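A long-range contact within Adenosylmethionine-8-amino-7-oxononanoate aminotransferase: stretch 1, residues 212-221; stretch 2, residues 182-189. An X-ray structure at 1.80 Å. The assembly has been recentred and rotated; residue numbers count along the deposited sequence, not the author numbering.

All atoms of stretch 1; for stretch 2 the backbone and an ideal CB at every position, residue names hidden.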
ATOM      1  N   GLU A 212     -11.947   9.243 -34.144  1.00 28.35           N
ATOM      2  CA  GLU A 212     -10.696   9.953 -34.375  1.00 33.46           C
ATOM      3  C   GLU A 212      -9.707   9.616 -33.253  1.00 31.20           C
ATOM      4  O   GLU A 212      -8.522   9.328 -33.493  1.00 26.48           O
ATOM      5  CB  GLU A 212     -10.981  11.452 -34.225  1.00 42.18           C
ATOM      6  CG  GLU A 212     -10.521  12.338 -35.366  1.00 54.11           C
ATOM      7  CD  GLU A 212      -9.023  12.397 -35.584  1.00 64.02           C
ATOM      8  OE1 GLU A 212      -8.264  12.361 -34.588  1.00 68.68           O
ATOM      9  OE2 GLU A 212      -8.619  12.500 -36.758  1.00 74.32           O
ATOM     10  N   CYS A 213     -10.236   9.656 -32.030  1.00 31.92           N
ATOM     11  CA  CYS A 213      -9.435   9.398 -30.843  1.00 32.92           C
ATOM     12  C   CYS A 213      -9.130   7.899 -30.696  1.00 29.43           C
ATOM     13  O   CYS A 213      -8.004   7.554 -30.336  1.00 27.26           O
ATOM     14  CB  CYS A 213     -10.062   9.993 -29.585  1.00 40.66           C
ATOM     15  SG  CYS A 213      -9.630  11.729 -29.296  1.00 51.57           S
ATOM     16  N   LEU A 214     -10.089   7.005 -30.997  1.00 25.21           N
ATOM     17  CA  LEU A 214      -9.770   5.580 -30.971  1.00 26.41           C
ATOM     18  C   LEU A 214      -8.656   5.262 -31.982  1.00 24.48           C
ATOM     19  O   LEU A 214      -7.655   4.606 -31.638  1.00 21.92           O
ATOM     20  CB  LEU A 214     -11.038   4.756 -31.236  1.00 23.50           C
ATOM     21  CG  LEU A 214     -10.816   3.257 -31.290  1.00 21.64           C
ATOM     22  CD1 LEU A 214     -10.018   2.735 -30.063  1.00 20.79           C
ATOM     23  CD2 LEU A 214     -12.154   2.531 -31.490  1.00 23.65           C
ATOM     24  N   ASN A 215      -8.819   5.750 -33.228  1.00 22.61           N
ATOM     25  CA  ASN A 215      -7.835   5.534 -34.282  1.00 23.20           C
ATOM     26  C   ASN A 215      -6.461   6.054 -33.846  1.00 21.72           C
ATOM     27  O   ASN A 215      -5.449   5.452 -34.166  1.00 22.77           O
ATOM     28  CB  ASN A 215      -8.282   6.116 -35.641  1.00 25.24           C
ATOM     29  CG  ASN A 215      -9.206   5.223 -36.454  1.00 31.33           C
ATOM     30  OD1 ASN A 215      -9.144   3.981 -36.354  1.00 31.39           O
ATOM     31  ND2 ASN A 215     -10.059   5.851 -37.263  1.00 23.97           N
ATOM     32  N   GLU A 216      -6.413   7.166 -33.119  1.00 23.56           N
ATOM     33  CA  GLU A 216      -5.149   7.718 -32.669  1.00 25.14           C
ATOM     34  C   GLU A 216      -4.445   6.688 -31.772  1.00 23.97           C
ATOM     35  O   GLU A 216      -3.246   6.456 -31.944  1.00 20.94           O
ATOM     36  CB  GLU A 216      -5.378   9.047 -31.951  1.00 29.28           C
ATOM     37  CG  GLU A 216      -4.165   9.451 -31.133  1.00 40.22           C
ATOM     38  CD  GLU A 216      -4.359  10.284 -29.866  1.00 48.43           C
ATOM     39  OE1 GLU A 216      -5.533  10.538 -29.447  1.00 53.90           O
ATOM     40  OE2 GLU A 216      -3.325  10.725 -29.331  1.00 45.48           O
ATOM     41  N   MET A 217      -5.212   6.092 -30.831  1.00 22.91           N
ATOM     42  CA  MET A 217      -4.696   5.136 -29.853  1.00 21.73           C
ATOM     43  C   MET A 217      -4.270   3.838 -30.543  1.00 20.71           C
ATOM     44  O   MET A 217      -3.248   3.219 -30.226  1.00 18.69           O
ATOM     45  CB  MET A 217      -5.741   4.852 -28.765  1.00 20.15           C
ATOM     46  CG  MET A 217      -5.352   3.681 -27.885  1.00 18.92           C
ATOM     47  SD  MET A 217      -3.826   4.030 -26.942  1.00 19.88           S
ATOM     48  CE  MET A 217      -4.501   4.708 -25.420  1.00 20.70           C
ATOM     49  N   ILE A 218      -5.097   3.362 -31.480  1.00 20.22           N
ATOM     50  CA  ILE A 218      -4.773   2.120 -32.157  1.00 18.70           C
ATOM     51  C   ILE A 218      -3.471   2.314 -32.930  1.00 17.50           C
ATOM     52  O   ILE A 218      -2.605   1.433 -32.908  1.00 18.48           O
ATOM     53  CB  ILE A 218      -5.926   1.713 -33.101  1.00 18.30           C
ATOM     54  CG1 ILE A 218      -7.152   1.329 -32.260  1.00 21.72           C
ATOM     55  CG2 ILE A 218      -5.423   0.568 -33.963  1.00 19.54           C
ATOM     56  CD1 ILE A 218      -8.458   1.026 -33.083  1.00 21.92           C
ATOM     57  N   SER A 219      -3.341   3.468 -33.594  1.00 18.31           N
ATOM     58  CA  SER A 219      -2.153   3.810 -34.364  1.00 18.74           C
ATOM     59  C   SER A 219      -0.926   3.809 -33.454  1.00 17.89           C
ATOM     60  O   SER A 219       0.138   3.375 -33.888  1.00 18.94           O
ATOM     61  CB  SER A 219      -2.300   5.181 -35.047  1.00 20.70           C
ATOM     62  OG  SER A 219      -3.324   5.070 -36.038  1.00 26.47           O
ATOM     63  N   LEU A 220      -1.048   4.365 -32.258  1.00 20.10           N
ATOM     64  CA  LEU A 220       0.094   4.364 -31.344  1.00 20.43           C
ATOM     65  C   LEU A 220       0.453   2.930 -30.933  1.00 18.25           C
ATOM     66  O   LEU A 220       1.626   2.600 -30.889  1.00 23.03           O
ATOM     67  CB  LEU A 220      -0.319   5.192 -30.146  1.00 23.34           C
ATOM     68  CG  LEU A 220       0.736   5.929 -29.344  1.00 28.79           C
ATOM     69  CD1 LEU A 220       1.315   7.088 -30.151  1.00 28.00           C
ATOM     70  CD2 LEU A 220       0.054   6.474 -28.106  1.00 26.67           C
ATOM     71  N   ILE A 221      -0.549   2.066 -30.638  1.00 16.60           N
ATOM     72  CA  ILE A 221      -0.292   0.666 -30.332  1.00 18.83           C
ATOM     73  C   ILE A 221       0.425  -0.020 -31.497  1.00 25.04           C
ATOM     74  O   ILE A 221       1.419  -0.729 -31.309  1.00 24.30           O
ATOM     75  CB  ILE A 221      -1.590  -0.066 -29.886  1.00 17.37           C
ATOM     76  CG1 ILE A 221      -2.088   0.552 -28.577  1.00 19.22           C
ATOM     77  CG2 ILE A 221      -1.346  -1.586 -29.784  1.00 19.12           C
ATOM     78  CD1 ILE A 221      -3.531   0.160 -28.192  1.00 19.67           C
ATOM     79  N   UNK A 182       6.982   6.780 -21.393  1.00 13.53           N
ATOM     80  CA  UNK A 182       6.182   5.990 -22.323  1.00 13.87           C
ATOM     81  C   UNK A 182       5.456   6.933 -23.277  1.00 18.07           C
ATOM     82  O   UNK A 182       5.949   8.016 -23.547  1.00 18.58           O
ATOM     83  CB  UNK A 182       5.188   5.099 -21.575  1.00 13.87           C
ATOM     84  N   UNK A 183       4.265   6.537 -23.735  1.00 15.64           N
ATOM     85  CA  UNK A 183       3.480   7.301 -24.695  1.00 17.06           C
ATOM     86  C   UNK A 183       2.085   7.553 -24.135  1.00 18.74           C
ATOM     87  O   UNK A 183       1.457   6.637 -23.577  1.00 19.75           O
ATOM     88  CB  UNK A 183       3.399   6.569 -26.036  1.00 17.06           C
ATOM     89  N   UNK A 184       1.573   8.774 -24.300  1.00 18.16           N
ATOM     90  CA  UNK A 184       0.222   8.985 -23.796  1.00 18.83           C
ATOM     91  C   UNK A 184      -0.628   9.475 -24.956  1.00 20.66           C
ATOM     92  O   UNK A 184      -0.283  10.496 -25.541  1.00 21.87           O
ATOM     93  CB  UNK A 184       0.201   9.977 -22.631  1.00 18.83           C
ATOM     94  N   UNK A 185      -1.690   8.733 -25.288  1.00 21.01           N
ATOM     95  CA  UNK A 185      -2.639   9.219 -26.268  1.00 20.92           C
ATOM     96  C   UNK A 185      -3.476  10.362 -25.677  1.00 24.37           C
ATOM     97  O   UNK A 185      -3.517  10.579 -24.453  1.00 21.87           O
ATOM     98  CB  UNK A 185      -3.540   8.079 -26.746  1.00 20.92           C
ATOM     99  N   UNK A 186      -4.196  11.078 -26.563  1.00 21.66           N
ATOM    100  CA  UNK A 186      -5.056  12.134 -26.065  1.00 25.90           C
ATOM    101  C   UNK A 186      -6.233  11.506 -25.336  1.00 27.80           C
ATOM    102  O   UNK A 186      -6.655  10.398 -25.672  1.00 25.77           O
ATOM    103  CB  UNK A 186      -5.534  13.039 -27.202  1.00 25.90           C
ATOM    104  N   UNK A 187      -6.779  12.220 -24.329  1.00 27.63           N
ATOM    105  CA  UNK A 187      -7.858  11.678 -23.511  1.00 32.07           C
ATOM    106  C   UNK A 187      -8.911  11.053 -24.421  1.00 34.25           C
ATOM    107  O   UNK A 187      -9.322  11.652 -25.413  1.00 29.49           O
ATOM    108  CB  UNK A 187      -8.477  12.764 -22.629  1.00 32.07           C
ATOM    109  N   UNK A 188      -9.377   9.826 -24.095  1.00 40.41           N
ATOM    110  CA  UNK A 188     -10.277   9.075 -24.973  1.00 36.58           C
ATOM    111  C   UNK A 188     -11.539   9.818 -25.409  1.00 41.68           C
ATOM    112  O   UNK A 188     -12.126   9.464 -26.439  1.00 40.78           O
ATOM    113  CB  UNK A 188     -10.692   7.782 -24.268  1.00 36.58           C
ATOM    114  N   UNK A 189     -11.999  10.783 -24.593  1.00 39.06           N
ATOM    115  CA  UNK A 189     -13.165  11.567 -24.981  1.00 37.17           C
ATOM    116  C   UNK A 189     -12.752  12.497 -26.130  1.00 41.86           C
ATOM    117  O   UNK A 189     -13.550  13.420 -26.347  1.00 55.28           O
ATOM    118  CB  UNK A 189     -13.719  12.360 -23.795  1.00 37.17           C
TER

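The helix of stretch 1 runs at 162° to the short strand 183-185, nearly antiparallel, with the axes 8.9 Å apart at their closest. That spacing is tight, and the helix side facing stretch 2 carries Cys-213, Glu-216, Met-217 and Leu-220.

Position 182 has nothing of the helix within reach of its ideal CB, so this contact sets no rule for the side chain. Its backbone angles, -162/-149, are extended in psi beyond the usual strand range, a conformation most at ease without a CB. The residue is Gly-182.

Position 183 has strand angles, and its CA-to-CB bond points toward the helix, with the ideal CB 3.9 Å from Leu-220 CD2. A methyl group here favours an apolar first carbon, but nothing of stretch 1 closes off the space beyond, so aliphatic and aromatic residues would all suit. The deposited Tyr-183 meets the helix with its base: CB lies 3.9 Å from Leu-220 CD2, while with chi1 in m the ring leads away and its hydroxyl is hydrogen-bonded elsewhere in the structure.

At 184 the strand alternation turns CA-to-CB away from the helix. Almost any strand-tolerant residue would serve; His-184 occupies it, its ring clear of stretch 1.

Position 185 is the most demanding. CA-to-CB points toward the helix, and the CA lies 5.8 Å from Met-217 CA. The ideal CB is already 3.7 Å from both Glu-216 OE2 and Met-217 CE and 4.2 Å from Leu-220 CD2. With three side chains so near the first carbon, a small residue is the natural reading: alanine, perhaps glycine or serine. Ala-185 is found, and its methyl packs at 3.8 Å from CB to Met-217 CE and 4.2 Å from CB to Leu-220 CD2. Met-217, whose own CB points sideways, reaches it by the end of its chain.

Position 186 offers its backbone first. The amide N lies 2.9 Å from Glu-216 OE2, so any residue except proline could donate there. CA-to-CB points sideways, and the ideal CB is 3.4 Å from Glu-216 OE1; a small or polar side chain would suit, whereas an acidic one would bring like charges together. Asn-186 makes the bond from N to Glu-216 OE2 at 158°, and a weak one from N to Glu-216 OE1 at 3.2 Å. Its carboxamide is not what binds the glutamate: ND2 is 3.4 Å from Glu-216 OE2, but at a poor angle. Water 1 lies between two backbone carbonyls, its O within hydrogen-bonding reach of Asn-186 O at 3.0 Å and of Cys-213 O at 2.9 Å, and so links loop to helix.

With CA-to-CB away at both 187 and 188, the helix puts no demand on size or polarity, so many residues would suit; the phi values, -47° and -54°, also admit proline. Pro-187 and Pro-188 fill them, leaving carbonyls to meet the helix: Pro-187 O is 3.9 Å from Cys-213 SG, and Pro-188 O, 3.8 Å from Cys-213 CB, is buried without a polar partner.

At 189 CA-to-CB also points away, and stretch 1 places no demand on it; Tyr-189 has its hydroxyl hydrogen-bonded elsewhere in the structure.

Stretch 2, residues 182-189: GYHANPPY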
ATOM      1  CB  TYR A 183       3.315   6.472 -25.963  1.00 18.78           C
ATOM      2  CG  TYR A 183       4.672   6.109 -26.536  1.00 18.89           C
ATOM      3  CD1 TYR A 183       5.405   7.073 -27.227  1.00 21.22           C
ATOM      4  CD2 TYR A 183       5.242   4.859 -26.342  1.00 20.21           C
ATOM      5  CE1 TYR A 183       6.672   6.796 -27.715  1.00 23.97           C
ATOM      6  CE2 TYR A 183       6.514   4.552 -26.842  1.00 20.34           C
ATOM      7  CZ  TYR A 183       7.215   5.531 -27.545  1.00 23.96           C
ATOM      8  OH  TYR A 183       8.468   5.359 -28.041  1.00 25.49           O
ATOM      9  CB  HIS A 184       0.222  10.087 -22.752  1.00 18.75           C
ATOM     10  CG  HIS A 184       0.756   9.649 -21.451  1.00 21.95           C
ATOM     11  ND1 HIS A 184       2.098   9.768 -21.143  1.00 20.56           N
ATOM     12  CD2 HIS A 184       0.159   9.062 -20.396  1.00 17.63           C
ATOM     13  CE1 HIS A 184       2.285   9.305 -19.908  1.00 20.25           C
ATOM     14  NE2 HIS A 184       1.130   8.878 -19.447  1.00 20.57           N
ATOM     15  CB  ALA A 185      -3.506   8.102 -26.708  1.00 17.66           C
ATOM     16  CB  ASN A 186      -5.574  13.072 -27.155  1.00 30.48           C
ATOM     17  CG  ASN A 186      -4.456  13.912 -27.722  1.00 35.82           C
ATOM     18  OD1 ASN A 186      -3.681  14.513 -26.971  1.00 37.46           O
ATOM     19  ND2 ASN A 186      -4.376  13.937 -29.045  1.00 33.97           N
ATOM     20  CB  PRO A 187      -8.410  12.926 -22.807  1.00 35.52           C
ATOM     21  CG  PRO A 187      -7.193  13.823 -22.681  1.00 35.00           C
ATOM     22  CD  PRO A 187      -6.422  13.605 -23.972  1.00 29.23           C
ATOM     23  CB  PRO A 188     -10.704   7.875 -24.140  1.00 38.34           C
ATOM     24  CG  PRO A 188      -9.622   7.715 -23.071  1.00 44.07           C
ATOM     25  CD  PRO A 188      -9.030   9.097 -22.859  1.00 45.51           C
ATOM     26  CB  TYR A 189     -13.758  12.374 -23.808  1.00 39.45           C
ATOM     27  CG  TYR A 189     -12.795  13.337 -23.144  1.00 30.48           C
ATOM     28  CD1 TYR A 189     -12.657  14.643 -23.589  1.00 37.03           C
ATOM     29  CD2 TYR A 189     -12.036  12.951 -22.039  1.00 36.56           C
ATOM     30  CE1 TYR A 189     -11.777  15.520 -22.969  1.00 34.58           C
ATOM     31  CE2 TYR A 189     -11.149  13.809 -21.408  1.00 31.72           C
ATOM     32  CZ  TYR A 189     -11.024  15.105 -21.885  1.00 34.14           C
ATOM     33  OH  TYR A 189     -10.130  15.959 -21.315  1.00 39.25           O
TER
HETATM   34  O   HOH W   1      -7.043   8.220 -27.638  1.00 28.82           O
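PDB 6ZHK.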